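Local structure of penicillin binding protein 2X (Streptococcus thermophilus, 5U47) at residues S49-A54 with K110-T115. The protein probably acts as a divisome transpeptidase that cross-links peptidoglycan strands of the septal wall and is acylated by beta-lactams at an active-site serine. The protein carries 1 engineered substitution. Residues are numbered along the deposited sequence; the frame is centred on the assembly and turned at random.
Sequences SYSIYA and KGKGIT
Y50 and I114 pair backbone to backbone as a single antiparallel hydrogen-bonded bridge. Y50 N donates to I114 O at 2.7 Å with a bent N-H...O angle of 138°. I114 N returns a bond to Y50 O at 2.9 Å, and each bond uses an in-plane carbonyl lone pair. G113 and I114 together face Y50, a G1 beta bulge with G113 at phi 68°. Two residues further along the strand, I52 N gives G111 O a straighter bond of 2.9 Å, and S51 CA adds a CA-H...O contact to the same oxygen at 3.2 Å. The tight part lies on the Y50, I52 and I114 side, where G111, I52 and I114 are buried. I114 sets CB and CG1 against Y50 O; CG1 stands anti to its own carbonyl carbon (chi1 -58°), and CD1 continues to I52 CG2 at 4.0 Å. The Y50 ring meets I114 O with its edge, CD1 lying 3.5 Å from that oxygen. On the looser side K112 and G113 are exposed to solvent. The extended K112 side chain passes S51 OG, nearest through CG at 3.5 Å, and a water joins S51 OG to G113 N, which donates to it. S49 OG rests near G113 CA, 3.6 Å away. The contact fastens the loop before helix 116-128 to strand 42-55 within the penicillin-binding protein dimerisation domain. T115 N-caps that helix, whose K119 makes a cation-pi contact with Y50 and whose F126 touches I52. S49, S51 and Y53 hydrogen-bond through their backbones to strand 134-143, A54 to V105 of strand 104-105.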
ATOM      1  N   SER A  49      11.011   4.972 -27.018  1.00 36.90           N
ATOM      2  CA  SER A  49      11.327   6.018 -27.980  1.00 36.99           C
ATOM      3  C   SER A  49      12.692   5.614 -28.578  1.00 35.93           C
ATOM      4  O   SER A  49      13.311   4.632 -28.143  1.00 35.35           O
ATOM      5  CB  SER A  49      11.319   7.398 -27.344  1.00 36.79           C
ATOM      6  OG  SER A  49      12.336   7.508 -26.383  1.00 39.99           O
ATOM      7  N   TYR A  50      13.153   6.343 -29.574  1.00 36.02           N
ATOM      8  CA  TYR A  50      14.370   5.937 -30.281  1.00 36.29           C
ATOM      9  C   TYR A  50      15.380   7.039 -30.490  1.00 37.38           C
ATOM     10  O   TYR A  50      15.019   8.213 -30.605  1.00 37.92           O
ATOM     11  CB  TYR A  50      13.982   5.348 -31.624  1.00 36.28           C
ATOM     12  CG  TYR A  50      13.111   4.132 -31.518  1.00 36.43           C
ATOM     13  CD1 TYR A  50      11.731   4.250 -31.398  1.00 38.28           C
ATOM     14  CD2 TYR A  50      13.660   2.859 -31.548  1.00 38.06           C
ATOM     15  CE1 TYR A  50      10.920   3.130 -31.296  1.00 38.94           C
ATOM     16  CE2 TYR A  50      12.855   1.727 -31.464  1.00 38.42           C
ATOM     17  CZ  TYR A  50      11.487   1.874 -31.333  1.00 40.01           C
ATOM     18  OH  TYR A  50      10.674   0.765 -31.247  1.00 42.46           O
ATOM     19  N   SER A  51      16.650   6.632 -30.526  1.00 37.10           N
ATOM     20  CA  SER A  51      17.772   7.521 -30.756  1.00 38.77           C
ATOM     21  C   SER A  51      18.401   7.094 -32.068  1.00 40.19           C
ATOM     22  O   SER A  51      18.712   5.900 -32.256  1.00 37.63           O
ATOM     23  CB  SER A  51      18.812   7.432 -29.641  1.00 39.75           C
ATOM     24  OG  SER A  51      18.289   7.882 -28.408  1.00 42.67           O
ATOM     25  N   ILE A  52      18.597   8.068 -32.961  1.00 40.75           N
ATOM     26  CA  ILE A  52      19.134   7.800 -34.301  1.00 43.31           C
ATOM     27  C   ILE A  52      20.662   7.936 -34.338  1.00 43.92           C
ATOM     28  O   ILE A  52      21.232   8.862 -33.761  1.00 43.40           O
ATOM     29  CB  ILE A  52      18.448   8.685 -35.389  1.00 45.03           C
ATOM     30  CG1 ILE A  52      18.842   8.208 -36.792  1.00 47.34           C
ATOM     31  CG2 ILE A  52      18.758  10.175 -35.205  1.00 45.93           C
ATOM     32  CD1 ILE A  52      18.106   8.921 -37.912  1.00 48.54           C
ATOM     33  N   TYR A  53      21.308   6.990 -35.015  1.00 43.47           N
ATOM     34  CA  TYR A  53      22.764   6.978 -35.176  1.00 45.16           C
ATOM     35  C   TYR A  53      23.128   6.766 -36.628  1.00 44.45           C
ATOM     36  O   TYR A  53      22.338   6.228 -37.405  1.00 44.04           O
ATOM     37  CB  TYR A  53      23.401   5.854 -34.357  1.00 45.20           C
ATOM     38  CG  TYR A  53      23.191   6.001 -32.878  1.00 45.07           C
ATOM     39  CD1 TYR A  53      22.023   5.528 -32.273  1.00 44.40           C
ATOM     40  CD2 TYR A  53      24.154   6.599 -32.076  1.00 44.69           C
ATOM     41  CE1 TYR A  53      21.815   5.664 -30.912  1.00 44.84           C
ATOM     42  CE2 TYR A  53      23.958   6.738 -30.713  1.00 46.18           C
ATOM     43  CZ  TYR A  53      22.782   6.271 -30.132  1.00 45.91           C
ATOM     44  OH  TYR A  53      22.578   6.408 -28.774  1.00 45.31           O
ATOM     45  N   ALA A  54      24.334   7.192 -36.983  1.00 45.62           N
ATOM     46  CA  ALA A  54      24.851   7.030 -38.342  1.00 46.43           C
ATOM     47  C   ALA A  54      26.270   6.480 -38.266  1.00 46.74           C
ATOM     48  O   ALA A  54      27.136   7.085 -37.637  1.00 47.89           O
ATOM     49  CB  ALA A  54      24.819   8.362 -39.094  1.00 47.67           C
ATOM     50  N   LYS A 110      17.443  16.510 -30.788  1.00 54.12           N
ATOM     51  CA  LYS A 110      16.459  16.237 -31.840  1.00 52.69           C
ATOM     52  C   LYS A 110      16.620  14.801 -32.380  1.00 49.51           C
ATOM     53  O   LYS A 110      15.703  14.258 -32.995  1.00 50.24           O
ATOM     54  CB  LYS A 110      16.537  17.263 -32.966  1.00 54.98           C
ATOM     55  CG  LYS A 110      16.119  18.675 -32.562  1.00 57.64           C
ATOM     56  CD  LYS A 110      15.923  19.554 -33.793  1.00 59.86           C
ATOM     57  CE  LYS A 110      15.473  20.976 -33.463  1.00 63.22           C
ATOM     58  NZ  LYS A 110      16.567  21.835 -32.929  1.00 65.30           N
ATOM     59  N   GLY A 111      17.777  14.192 -32.117  1.00 48.23           N
ATOM     60  CA  GLY A 111      18.056  12.813 -32.546  1.00 45.31           C
ATOM     61  C   GLY A 111      17.709  11.755 -31.520  1.00 45.53           C
ATOM     62  O   GLY A 111      18.024  10.568 -31.717  1.00 42.16           O
ATOM     63  N   LYS A 112      17.045  12.171 -30.438  1.00 45.80           N
ATOM     64  CA  LYS A 112      16.651  11.275 -29.351  1.00 46.67           C
ATOM     65  C   LYS A 112      15.186  11.487 -29.002  1.00 44.28           C
ATOM     66  O   LYS A 112      14.618  12.533 -29.311  1.00 42.27           O
ATOM     67  CB  LYS A 112      17.501  11.566 -28.118  1.00 52.16           C
ATOM     68  CG  LYS A 112      18.979  11.315 -28.326  1.00 58.63           C
ATOM     69  CD  LYS A 112      19.774  11.521 -27.047  1.00 62.36           C
ATOM     70  CE  LYS A 112      21.199  11.011 -27.225  1.00 68.15           C
ATOM     71  NZ  LYS A 112      21.984  11.076 -25.961  1.00 71.58           N
ATOM     72  N   GLY A 113      14.581  10.501 -28.347  1.00 41.61           N
ATOM     73  CA  GLY A 113      13.172  10.575 -27.970  1.00 40.67           C
ATOM     74  C   GLY A 113      12.231  10.540 -29.158  1.00 40.36           C
ATOM     75  O   GLY A 113      11.107  11.030 -29.092  1.00 38.19           O
ATOM     76  N   ILE A 114      12.693   9.935 -30.245  1.00 39.91           N
ATOM     77  CA  ILE A 114      11.906   9.829 -31.458  1.00 40.11           C
ATOM     78  C   ILE A 114      10.853   8.755 -31.270  1.00 39.18           C
ATOM     79  O   ILE A 114      11.173   7.645 -30.833  1.00 39.97           O
ATOM     80  CB  ILE A 114      12.804   9.430 -32.657  1.00 40.21           C
ATOM     81  CG1 ILE A 114      13.924  10.451 -32.846  1.00 40.57           C
ATOM     82  CG2 ILE A 114      11.960   9.272 -33.916  1.00 41.10           C
ATOM     83  CD1 ILE A 114      15.009  10.017 -33.818  1.00 42.71           C
ATOM     84  N   THR A 115       9.610   9.071 -31.618  1.00 39.67           N
ATOM     85  CA  THR A 115       8.518   8.112 -31.503  1.00 41.03           C
ATOM     86  C   THR A 115       8.681   6.989 -32.512  1.00 42.36           C
ATOM     87  O   THR A 115       9.450   7.099 -33.471  1.00 42.73           O
ATOM     88  CB  THR A 115       7.157   8.769 -31.778  1.00 43.57           C
ATOM     89  OG1 THR A 115       7.130   9.262 -33.129  1.00 45.11           O
ATOM     90  CG2 THR A 115       6.894   9.922 -30.794  1.00 43.67           C
TER
HETATM   91  O   HOH W   1      15.629   8.072 -27.167  1.00 42.12           O